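3-deoxy-D-manno-octulosonate 8-phosphate phosphatase KdsC (Xanthomonas campestris pv. campestris, PDB 4NAV) probably hydrolyses 3-deoxy-D-manno-octulosonate 8-phosphate to 3-deoxy-D-manno-octulosonate and inorganic phosphate, using magnesium, in lipopolysaccharide biosynthesis. Local coordinates at residues A[25-30]-A[68-73]; A[49-54]-A[158-163]. All coordinates share one frame; numbering follows the deposited sequence.

Contact 1 (A[25-30]-A[68-73])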
loop_
_atom_site.group_PDB
_atom_site.type_symbol
_atom_site.label_atom_id
_atom_site.label_comp_id
_atom_site.label_asym_id
_atom_site.label_seq_id
_atom_site.Cartn_x
_atom_site.Cartn_y
_atom_site.Cartn_z
ATOM N N PHE A 25 -2.114 22.391 5.773
ATOM C CA PHE A 25 -2.028 20.945 5.867
ATOM C C PHE A 25 -0.610 20.497 6.132
ATOM O O PHE A 25 0.297 20.825 5.372
ATOM C CB PHE A 25 -2.476 20.321 4.555
ATOM C CG PHE A 25 -3.919 20.527 4.250
ATOM C CD1 PHE A 25 -4.854 19.527 4.495
ATOM C CD2 PHE A 25 -4.344 21.732 3.728
ATOM C CE1 PHE A 25 -6.187 19.716 4.209
ATOM C CE2 PHE A 25 -5.674 21.935 3.445
ATOM C CZ PHE A 25 -6.597 20.932 3.682
ATOM N N ASP A 26 -0.423 19.700 7.186
ATOM C CA ASP A 26 0.795 18.918 7.343
ATOM C C ASP A 26 0.953 18.054 6.095
ATOM O O ASP A 26 -0.004 17.797 5.379
ATOM C CB ASP A 26 0.675 17.996 8.563
ATOM C CG ASP A 26 1.989 17.323 8.927
ATOM O OD1 ASP A 26 3.030 18.032 8.850
ATOM O OD2 ASP A 26 1.979 16.112 9.294
ATOM N N VAL A 27 2.156 17.604 5.813
ATOM C CA VAL A 27 2.366 16.722 4.670
ATOM C C VAL A 27 2.268 15.258 5.129
ATOM O O VAL A 27 1.305 14.548 4.807
ATOM C CB VAL A 27 3.715 17.033 3.982
ATOM C CG1 VAL A 27 3.973 16.079 2.835
ATOM C CG2 VAL A 27 3.711 18.466 3.455
ATOM N N ASP A 28 3.291 14.815 5.844
ATOM C CA ASP A 28 3.404 13.422 6.196
ATOM C C ASP A 28 2.451 13.026 7.262
ATOM O O ASP A 28 2.391 13.643 8.343
ATOM C CB ASP A 28 4.817 13.104 6.604
ATOM C CG ASP A 28 5.729 12.999 5.411
ATOM O OD1 ASP A 28 5.585 12.002 4.626
ATOM O OD2 ASP A 28 6.593 13.887 5.291
ATOM N N GLY A 29 1.703 11.982 6.927
ATOM C CA GLY A 29 0.669 11.446 7.786
ATOM C C GLY A 29 -0.689 12.095 7.598
ATOM O O GLY A 29 -1.673 11.648 8.197
ATOM N N THR A 30 -0.748 13.136 6.772
ATOM C CA THR A 30 -1.942 13.943 6.609
ATOM C C THR A 30 -2.392 13.934 5.152
ATOM O O THR A 30 -3.518 13.512 4.855
ATOM C CB THR A 30 -1.635 15.358 7.077
ATOM O OG1 THR A 30 -1.535 15.357 8.499
ATOM C CG2 THR A 30 -2.703 16.311 6.663
ATOM N N LEU A 68 0.719 24.238 2.395
ATOM C CA LEU A 68 1.317 23.013 2.935
ATOM C C LEU A 68 2.448 23.427 3.850
ATOM O O LEU A 68 3.177 24.363 3.534
ATOM C CB LEU A 68 1.885 22.153 1.820
ATOM C CG LEU A 68 0.969 21.891 0.638
ATOM C CD1 LEU A 68 1.628 20.927 -0.332
ATOM C CD2 LEU A 68 -0.369 21.350 1.098
ATOM N N ILE A 69 2.565 22.766 4.994
ATOM C CA ILE A 69 3.543 23.163 5.996
ATOM C C ILE A 69 4.233 21.938 6.540
ATOM O O ILE A 69 3.608 21.085 7.162
ATOM C CB ILE A 69 2.898 23.970 7.129
ATOM C CG1 ILE A 69 2.045 25.106 6.521
ATOM C CG2 ILE A 69 3.968 24.505 8.065
ATOM C CD1 ILE A 69 1.643 26.209 7.474
ATOM N N THR A 70 5.528 21.857 6.268
ATOM C CA THR A 70 6.339 20.714 6.635
ATOM C C THR A 70 7.633 21.186 7.306
ATOM O O THR A 70 8.200 22.231 6.950
ATOM C CB THR A 70 6.674 19.843 5.402
ATOM O OG1 THR A 70 7.796 19.002 5.690
ATOM C CG2 THR A 70 7.017 20.700 4.184
ATOM N N ALA A 71 8.081 20.414 8.289
ATOM C CA ALA A 71 9.376 20.632 8.929
ATOM C C ALA A 71 10.521 20.112 8.042
ATOM O O ALA A 71 11.632 20.643 8.088
ATOM C CB ALA A 71 9.410 19.953 10.287
ATOM N N ARG A 72 10.241 19.078 7.240
ATOM C CA ARG A 72 11.234 18.467 6.344
ATOM C C ARG A 72 11.570 19.455 5.252
ATOM O O ARG A 72 10.761 20.291 4.908
ATOM C CB ARG A 72 10.707 17.162 5.727
ATOM N N ALA A 73 12.781 19.374 4.726
ATOM C CA ALA A 73 13.223 20.286 3.675
ATOM C C ALA A 73 13.117 19.586 2.318
ATOM O O ALA A 73 14.119 19.448 1.631
ATOM C CB ALA A 73 14.658 20.730 3.947
#

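Contact 2 (A[49-54]-A[158-163])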
loop_
_atom_site.group_PDB
_atom_site.type_symbol
_atom_site.label_atom_id
_atom_site.label_comp_id
_atom_site.label_asym_id
_atom_site.label_seq_id
_atom_site.Cartn_x
_atom_site.Cartn_y
_atom_site.Cartn_z
ATOM N N ASN A 49 -2.346 11.636 -2.867
ATOM C CA ASN A 49 -3.576 10.996 -3.282
ATOM C C ASN A 49 -4.345 11.926 -4.209
ATOM O O ASN A 49 -4.512 13.084 -3.864
ATOM C CB ASN A 49 -4.419 10.733 -2.047
ATOM C CG ASN A 49 -5.783 10.160 -2.392
ATOM O OD1 ASN A 49 -6.695 10.891 -2.812
ATOM N ND2 ASN A 49 -5.967 8.868 -2.113
ATOM N N VAL A 50 -4.887 11.425 -5.317
ATOM C CA VAL A 50 -5.557 12.302 -6.262
ATOM C C VAL A 50 -6.865 12.867 -5.789
ATOM O O VAL A 50 -7.210 13.962 -6.195
ATOM C CB VAL A 50 -5.819 11.661 -7.642
ATOM C CG1 VAL A 50 -4.487 11.274 -8.294
ATOM C CG2 VAL A 50 -6.781 10.472 -7.538
ATOM N N LEU A 51 -7.597 12.140 -4.935
ATOM C CA LEU A 51 -8.815 12.708 -4.335
ATOM C C LEU A 51 -8.473 13.887 -3.455
ATOM O O LEU A 51 -9.141 14.916 -3.485
ATOM C CB LEU A 51 -9.575 11.699 -3.503
ATOM C CG LEU A 51 -10.040 10.430 -4.228
ATOM C CD1 LEU A 51 -10.813 9.501 -3.262
ATOM C CD2 LEU A 51 -10.866 10.722 -5.480
ATOM N N ASP A 52 -7.398 13.755 -2.707
ATOM C CA ASP A 52 -6.906 14.879 -1.927
ATOM C C ASP A 52 -6.564 16.051 -2.852
ATOM O O ASP A 52 -6.970 17.187 -2.611
ATOM C CB ASP A 52 -5.731 14.452 -1.028
ATOM C CG ASP A 52 -6.154 13.506 0.119
ATOM O OD1 ASP A 52 -7.340 13.470 0.503
ATOM O OD2 ASP A 52 -5.281 12.793 0.672
ATOM N N GLY A 53 -5.863 15.780 -3.947
ATOM C CA GLY A 53 -5.517 16.826 -4.935
ATOM C C GLY A 53 -6.714 17.548 -5.514
ATOM O O GLY A 53 -6.746 18.780 -5.566
ATOM N N GLN A 54 -7.703 16.774 -5.947
ATOM C CA GLN A 54 -8.920 17.360 -6.428
ATOM C C GLN A 54 -9.544 18.241 -5.323
ATOM O O GLN A 54 -9.958 19.358 -5.601
ATOM C CB GLN A 54 -9.900 16.281 -6.886
ATOM C CG GLN A 54 -11.127 16.806 -7.620
ATOM C CD GLN A 54 -10.745 17.673 -8.817
ATOM O OE1 GLN A 54 -10.102 17.211 -9.748
ATOM N NE2 GLN A 54 -11.177 18.923 -8.808
ATOM N N ALA A 158 -8.350 11.559 3.472
ATOM C CA ALA A 158 -8.663 12.324 4.658
ATOM C C ALA A 158 -8.730 13.834 4.356
ATOM O O ALA A 158 -9.616 14.553 4.844
ATOM C CB ALA A 158 -7.643 12.066 5.733
ATOM N N ALA A 159 -7.792 14.323 3.570
ATOM C CA ALA A 159 -7.803 15.732 3.220
ATOM C C ALA A 159 -8.997 16.108 2.304
ATOM O O ALA A 159 -9.589 17.169 2.465
ATOM C CB ALA A 159 -6.480 16.123 2.569
ATOM N N ARG A 160 -9.351 15.239 1.370
ATOM C CA ARG A 160 -10.531 15.464 0.581
ATOM C C ARG A 160 -11.729 15.542 1.501
ATOM O O ARG A 160 -12.594 16.420 1.348
ATOM C CB ARG A 160 -10.749 14.335 -0.430
ATOM C CG ARG A 160 -12.043 14.439 -1.242
ATOM C CD ARG A 160 -12.150 15.805 -1.915
ATOM N NE ARG A 160 -13.226 15.828 -2.912
ATOM C CZ ARG A 160 -13.158 15.280 -4.127
ATOM N NH1 ARG A 160 -12.067 14.617 -4.526
ATOM N NH2 ARG A 160 -14.197 15.388 -4.943
ATOM N N GLU A 161 -11.783 14.653 2.481
ATOM C CA GLU A 161 -12.909 14.657 3.410
ATOM C C GLU A 161 -13.056 16.016 4.087
ATOM O O GLU A 161 -14.173 16.490 4.310
ATOM C CB GLU A 161 -12.774 13.528 4.435
ATOM C CG GLU A 161 -14.043 13.281 5.236
ATOM C CD GLU A 161 -13.841 12.220 6.302
ATOM O OE1 GLU A 161 -13.120 11.191 6.051
ATOM O OE2 GLU A 161 -14.393 12.414 7.414
ATOM N N VAL A 162 -11.929 16.628 4.416
ATOM C CA VAL A 162 -11.934 17.934 5.015
ATOM C C VAL A 162 -12.404 18.957 3.991
ATOM O O VAL A 162 -13.312 19.741 4.262
ATOM C CB VAL A 162 -10.527 18.299 5.522
ATOM C CG1 VAL A 162 -10.376 19.798 5.790
ATOM C CG2 VAL A 162 -10.234 17.534 6.783
ATOM N N CYS A 163 -11.764 18.974 2.829
ATOM C CA CYS A 163 -12.159 19.883 1.773
ATOM C C CYS A 163 -13.675 19.840 1.531
ATOM O O CYS A 163 -14.341 20.869 1.510
ATOM C CB CYS A 163 -11.396 19.557 0.516
ATOM S SG CYS A 163 -9.590 19.846 0.649
#

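Contact 1 (A[25-30]-A[68-73])
Phe25 and Ile69 are joined by one backbone hydrogen bond, from Ile69 N to Phe25 O (3.0 Å, 161° at the hydrogen). The same oxygen takes a CA-H...O contact from Leu68 CA at 3.4 Å, and on one face of the sheet Phe25 CB meets Leu68 CD2 at 4.2 Å. Past this parallel bridge between strands 22-25 and 65-70, the two chains continue as loops at the C-terminal edge of the sheet, where HAD phosphatases place their active site. Segment 25-30 has the DxDx(T/V) pattern of that family, with Asp26 predicted to bind magnesium and Asp28 substrate. Val27 meets Thr70: CG2, anti to the carbonyl carbon, reaches Thr70 CB at 3.8 Å, and the two side chains cross obliquely. Asp26 CG lies anti to the backbone N (chi1 -170°), and OD1 ends 3.5 Å from Ile69 O. Lys95 NZ bonds to both of these oxygens, as a salt bridge to the first and a hydrogen bond to the second. Asp118 and Asp122 bring further carboxylates close to Asp26. Farther out, Lys46 forms a salt bridge with Asp28, and Asn137 hydrogen-bonds to Gly29 O.

Contact 2 (A[49-54]-A[158-163])
The first turns of helices 50-61 and 158-169 pack side by side in this contact, Asp52 against Ala159 and Arg160. Their axes approach to 7.5 Å, with N-to-C directions 26° apart. Asp52 OD1 accepts from Arg160 N at 2.8 Å (154° at the hydrogen), on its anti side and 32° out of the carboxylate plane; Ala159 N is 3.2 Å from the same oxygen. The carboxylate thus sits over the amino-terminal turn of the other helix, where the helix dipole would probably favour its negative charge. Ala159 CB packs against this group, 3.6 Å from Asp52 CG. Both helices flank the parallel sheet of the Rossmann-like HAD core, the second through Ala158 and Val162 on strand 113-116. Arg160 reaches back across: its chain bends at chi2, bringing NH1 to Leu51 O at 3.1 Å, with that oxygen at the edge of the guanidinium, a little out of its plane. Gln54 runs alongside in the same direction, with CB 3.6 Å from Arg160 NH1. At the start of the first helix, Asn49 is the N-cap, OD1 accepting from Asp52 N at 3.0 Å and more weakly from Leu51 N. Asp164 holds Arg160 NE in a salt bridge, while NH1 forms another with Asp119 of a neighbouring subunit, which extends the contact into the tetramer interface.

Overall arrangement
Contacts 1 and 2 lie with their centres about 15 Å apart and meet through Phe25, whose CE1 is 4.0 Å from Ala159 CB. The aromatic ring, at the start of the loop of the predicted magnesium and substrate sites, thus packs on helix 158-169. Along the chain the segments alternate, and helix 50-61 of contact 2 leads into strand 65-70 of contact 1. Contact 1 holds Asp26 and Asp28, two of the three predicted site residues; Asp118 is the third, its side chain about 3 Å from that of Asp26. Contact 2 lies farther from this site: the Ala159 side chain is about 10 Å from that of Asp26. Val50 of contact 2 packs on Asp28 of another subunit, bringing the two regions together again within the tetramer.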